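Local coordinates for protein sucrose 6(F)-phosphate phosphorylase (Thermoanaerobacterium thermosaccharolyticum DSM 571, PDB 6S9V) that is a bacterial sugar phosphorylase built on the TIM-barrel catalytic domain of the alpha-amylase family, at residues H418-G421 / L422-E426; I425-S428 / V429-N432. All coordinates share one frame; numbering follows the deposited sequence.

Contact 1 of 2, residues H418-G421 / L422-E426; sequences HNYG and LKEIE. With SO4 (sulfate ion), chain H.
Leu422 is the first residue of the helix, bonded to the N-cap Gly421. Its side chain leaves the loop and packs on Val40 of helix 34-44. Glu424 reaches back along the loop to His418. Its CG lies anti to the backbone N (chi1 -175°) and the chain beyond is extended, which carries the carboxylate to the imidazole. His418 NE2 donates to Glu424 OE1 over 2.9 Å. The bond is nearly straight (171°) and lies in the imidazole plane. It arrives on the syn side of OE1, tilted 25° out of the carboxylate plane. At the other ring nitrogen, ND1 hydrogen-bonds Asp402 and, weakly, a sulfate ion. Asn419 N donates a hydrogen bond to sulfate O4 (2.6 Å). Glu424 also crosses Tyr420 at about a right angle, with Glu424 CD 3.4 Å from Tyr420 CD2. The imidazole turns its CD2 edge to one face of the Tyr420 ring, His418 CD2 standing 3.5 Å above the plane, over the ring centre. All this surrounds the N-terminal end of helix 422-428. Ile425 N closes the first turn on Gly421 O at 2.9 Å, while Ile425 CG1 packs on Tyr420 CB at 3.7 Å.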
loop_
_atom_site.group_PDB
_atom_site.type_symbol
_atom_site.label_atom_id
_atom_site.label_comp_id
_atom_site.label_asym_id
_atom_site.label_seq_id
_atom_site.Cartn_x
_atom_site.Cartn_y
_atom_site.Cartn_z
ATOM N N HIS A 418 0.516 -1.151 15.599
ATOM C CA HIS A 418 1.265 -1.341 16.836
ATOM C C HIS A 418 2.764 -1.189 16.604
ATOM O O HIS A 418 3.295 -1.622 15.582
ATOM C CB HIS A 418 0.961 -2.738 17.396
ATOM C CG HIS A 418 1.698 -3.067 18.657
ATOM N ND1 HIS A 418 1.445 -2.429 19.855
ATOM C CD2 HIS A 418 2.676 -3.968 18.911
ATOM C CE1 HIS A 418 2.238 -2.924 20.789
ATOM N NE2 HIS A 418 2.986 -3.867 20.245
ATOM N N ASN A 419 3.446 -0.562 17.558
ATOM C CA ASN A 419 4.905 -0.480 17.552
ATOM C C ASN A 419 5.475 -1.568 18.459
ATOM O O ASN A 419 5.167 -1.604 19.653
ATOM C CB ASN A 419 5.376 0.901 18.009
ATOM C CG ASN A 419 5.167 1.975 16.943
ATOM O OD1 ASN A 419 5.143 1.687 15.745
ATOM N ND2 ASN A 419 5.004 3.215 17.384
ATOM N N TYR A 420 6.303 -2.446 17.890
ATOM C CA TYR A 420 6.918 -3.545 18.624
ATOM C C TYR A 420 8.291 -3.149 19.150
ATOM O O TYR A 420 9.133 -2.671 18.391
ATOM C CB TYR A 420 7.089 -4.777 17.733
ATOM C CG TYR A 420 5.814 -5.476 17.351
ATOM C CD1 TYR A 420 5.083 -5.073 16.240
ATOM C CD2 TYR A 420 5.334 -6.546 18.104
ATOM C CE1 TYR A 420 3.917 -5.713 15.883
ATOM C CE2 TYR A 420 4.162 -7.193 17.753
ATOM C CZ TYR A 420 3.456 -6.770 16.645
ATOM O OH TYR A 420 2.290 -7.411 16.294
ATOM N N GLY A 421 8.532 -3.405 20.429
ATOM C CA GLY A 421 9.882 -3.358 20.945
ATOM C C GLY A 421 10.653 -4.632 20.623
ATOM O O GLY A 421 10.088 -5.654 20.242
ATOM N N LEU A 422 11.975 -4.568 20.806
ATOM C CA LEU A 422 12.812 -5.727 20.509
ATOM C C LEU A 422 12.399 -6.946 21.328
ATOM O O LEU A 422 12.337 -8.063 20.807
ATOM C CB LEU A 422 14.282 -5.404 20.766
ATOM C CG LEU A 422 14.987 -4.457 19.798
ATOM C CD1 LEU A 422 16.428 -4.254 20.253
ATOM C CD2 LEU A 422 14.933 -5.014 18.383
ATOM N N LYS A 423 12.122 -6.756 22.617
ATOM C CA LYS A 423 11.758 -7.893 23.456
ATOM C C LYS A 423 10.442 -8.504 22.998
ATOM O O LYS A 423 10.279 -9.730 23.023
ATOM C CB LYS A 423 11.688 -7.476 24.924
ATOM C CG LYS A 423 12.985 -6.847 25.421
ATOM C CD LYS A 423 14.112 -7.856 25.584
ATOM C CE LYS A 423 13.916 -8.820 26.738
ATOM N NZ LYS A 423 14.988 -9.851 26.697
ATOM N N GLU A 424 9.493 -7.667 22.560
ATOM C CA GLU A 424 8.218 -8.185 22.078
ATOM C C GLU A 424 8.395 -8.944 20.766
ATOM O O GLU A 424 7.719 -9.952 20.526
ATOM C CB GLU A 424 7.214 -7.044 21.897
ATOM C CG GLU A 424 5.820 -7.519 21.501
ATOM C CD GLU A 424 4.779 -6.405 21.464
ATOM O OE1 GLU A 424 5.140 -5.217 21.611
ATOM O OE2 GLU A 424 3.588 -6.731 21.305
ATOM N N ILE A 425 9.286 -8.465 19.897
ATOM C CA ILE A 425 9.602 -9.209 18.682
ATOM C C ILE A 425 10.210 -10.561 19.039
ATOM O O ILE A 425 9.823 -11.603 18.496
ATOM C CB ILE A 425 10.544 -8.396 17.783
ATOM C CG1 ILE A 425 9.857 -7.122 17.299
ATOM C CG2 ILE A 425 10.987 -9.246 16.601
ATOM C CD1 ILE A 425 10.808 -6.138 16.635
ATOM N N GLU A 426 11.172 -10.557 19.964
ATOM C CA GLU A 426 11.797 -11.802 20.399
ATOM C C GLU A 426 10.749 -12.805 20.859
ATOM O O GLU A 426 10.824 -13.991 20.514
ATOM C CB GLU A 426 12.793 -11.498 21.520
ATOM C CG GLU A 426 13.497 -12.708 22.124
ATOM C CD GLU A 426 14.249 -12.361 23.404
ATOM O OE1 GLU A 426 14.377 -11.156 23.719
ATOM O OE2 GLU A 426 14.708 -13.293 24.101
HETATM S S SO4 H . 1.538 1.458 20.474
HETATM O O1 SO4 H . 1.049 2.814 20.242
HETATM O O2 SO4 H . 0.440 0.611 20.930
HETATM O O3 SO4 H . 2.583 1.491 21.493
HETATM O O4 SO4 H . 2.091 0.915 19.239
#

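Contact 2 of 2, residues I425-S428 / V429-N432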
loop_
_atom_site.group_PDB
_atom_site.type_symbol
_atom_site.label_atom_id
_atom_site.label_comp_id
_atom_site.label_asym_id
_atom_site.label_seq_id
_atom_site.Cartn_x
_atom_site.Cartn_y
_atom_site.Cartn_z
ATOM N N ILE A 425 9.286 -8.465 19.897
ATOM C CA ILE A 425 9.602 -9.209 18.682
ATOM C C ILE A 425 10.210 -10.561 19.039
ATOM O O ILE A 425 9.823 -11.603 18.496
ATOM C CB ILE A 425 10.544 -8.396 17.783
ATOM C CG1 ILE A 425 9.857 -7.122 17.299
ATOM C CG2 ILE A 425 10.987 -9.246 16.601
ATOM C CD1 ILE A 425 10.808 -6.138 16.635
ATOM N N GLU A 426 11.172 -10.557 19.964
ATOM C CA GLU A 426 11.797 -11.802 20.399
ATOM C C GLU A 426 10.749 -12.805 20.859
ATOM O O GLU A 426 10.824 -13.991 20.514
ATOM C CB GLU A 426 12.793 -11.498 21.520
ATOM C CG GLU A 426 13.497 -12.708 22.124
ATOM C CD GLU A 426 14.249 -12.361 23.404
ATOM O OE1 GLU A 426 14.377 -11.156 23.719
ATOM O OE2 GLU A 426 14.708 -13.293 24.101
ATOM N N GLU A 427 9.742 -12.339 21.607
ATOM C CA GLU A 427 8.678 -13.226 22.070
ATOM C C GLU A 427 7.784 -13.670 20.918
ATOM O O GLU A 427 7.452 -14.856 20.796
ATOM C CB GLU A 427 7.834 -12.533 23.142
ATOM C CG GLU A 427 8.485 -12.430 24.492
ATOM C CD GLU A 427 8.436 -13.740 25.264
ATOM O OE1 GLU A 427 7.332 -14.176 25.675
ATOM O OE2 GLU A 427 9.511 -14.337 25.444
ATOM N N SER A 428 7.384 -12.728 20.058
ATOM C CA SER A 428 6.386 -13.029 19.042
ATOM C C SER A 428 6.891 -14.048 18.028
ATOM O O SER A 428 6.125 -14.911 17.584
ATOM C CB SER A 428 5.971 -11.745 18.320
ATOM O OG SER A 428 5.197 -10.908 19.155
ATOM N N VAL A 429 8.172 -13.971 17.645
ATOM C CA VAL A 429 8.670 -14.854 16.595
ATOM C C VAL A 429 8.694 -16.304 17.051
ATOM O O VAL A 429 8.794 -17.210 16.220
ATOM C CB VAL A 429 10.073 -14.438 16.108
ATOM C CG1 VAL A 429 10.031 -13.062 15.501
ATOM C CG2 VAL A 429 11.097 -14.510 17.237
ATOM N N GLN A 430 8.605 -16.548 18.359
ATOM C CA GLN A 430 8.578 -17.906 18.876
ATOM C C GLN A 430 7.187 -18.523 18.854
ATOM O O GLN A 430 7.068 -19.741 19.043
ATOM C CB GLN A 430 9.142 -17.917 20.300
ATOM C CG GLN A 430 10.577 -17.415 20.358
ATOM C CD GLN A 430 11.197 -17.529 21.735
ATOM O OE1 GLN A 430 11.431 -18.627 22.241
ATOM N NE2 GLN A 430 11.482 -16.385 22.345
ATOM N N LYS A 431 6.143 -17.736 18.600
ATOM C CA LYS A 431 4.797 -18.287 18.525
ATOM C C LYS A 431 4.705 -19.297 17.389
ATOM O O LYS A 431 5.282 -19.101 16.316
ATOM C CB LYS A 431 3.768 -17.180 18.308
ATOM C CG LYS A 431 3.649 -16.205 19.462
ATOM C CD LYS A 431 2.306 -15.495 19.428
ATOM C CE LYS A 431 2.243 -14.450 18.322
ATOM N NZ LYS A 431 0.930 -13.733 18.319
ATOM N N ASN A 432 3.966 -20.383 17.630
ATOM C CA ASN A 432 3.865 -21.435 16.626
ATOM C C ASN A 432 3.357 -20.895 15.295
ATOM O O ASN A 432 3.881 -21.260 14.235
ATOM C CB ASN A 432 2.951 -22.557 17.117
ATOM C CG ASN A 432 2.857 -23.700 16.126
ATOM O OD1 ASN A 432 1.867 -23.836 15.407
ATOM N ND2 ASN A 432 3.897 -24.519 16.070
#
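Gln430 folds back over the last turn of helix 422-428 and lies beside Glu426, both side chains pointing the same way. Their amide and carboxylate planes are nearly parallel, 7° apart. The Gln430 amide does not pair with that carboxylate. Instead, Gln430 NE2 donates to the backbone Glu426 O at 3.1 Å. The oxygen lies in the amide plane, but the donor stands above the carbonyl plane. Val429 crosses Ile425 at a slant, with Val429 CG1 4.1 Å from Ile425 CG2. The other methyl, Val429 CG2, sits between the backbone N and the carbonyl carbon, 3.3 Å from Glu426 O. Leu397 and Tyr44 also touch this valine. Lys431 CG lies 3.4 Å from Ser428 O before the chain bends at chi3, and NZ makes a weak bond to Ala398 O. Val429 N bonds Ile425 O at 3.0 Å, and Gln430 N bonds Glu427 O at 3.2 Å. A type I turn from Ser428 to Lys431, the N-cap of helix 432-446, links the two helices. It closes with Lys431 N to Ser428 O, 3.0 Å. The carbonyls of Ile425, Glu427 and Ser428 thus find backbone donors, and that of Glu426 a side-chain amide.

Contacts 1 and 2 are the two ends of one short helix, 422-428, with centres about 9 Å apart. They share Ile425 and Glu426. Ile425 touches Tyr420 through CG1 and Val429 through CG2, and also packs on helix 34-44. Ser428 OG hydrogen-bonds Glu424 O one turn earlier. Tyr420 CE2 is 4.1 Å from the same Ser428 OG, a packing contact. The sulfate ion, probably from the crystallisation liquor, binds at 418-421. Sulfate O4 is 11.3 Å from Ile425 CG1, the nearest atom of contact 2, so the ion touches contact 1 alone. Both contacts lie on the same side of the chain's centre, their own centres about 22 and 25 Å from it.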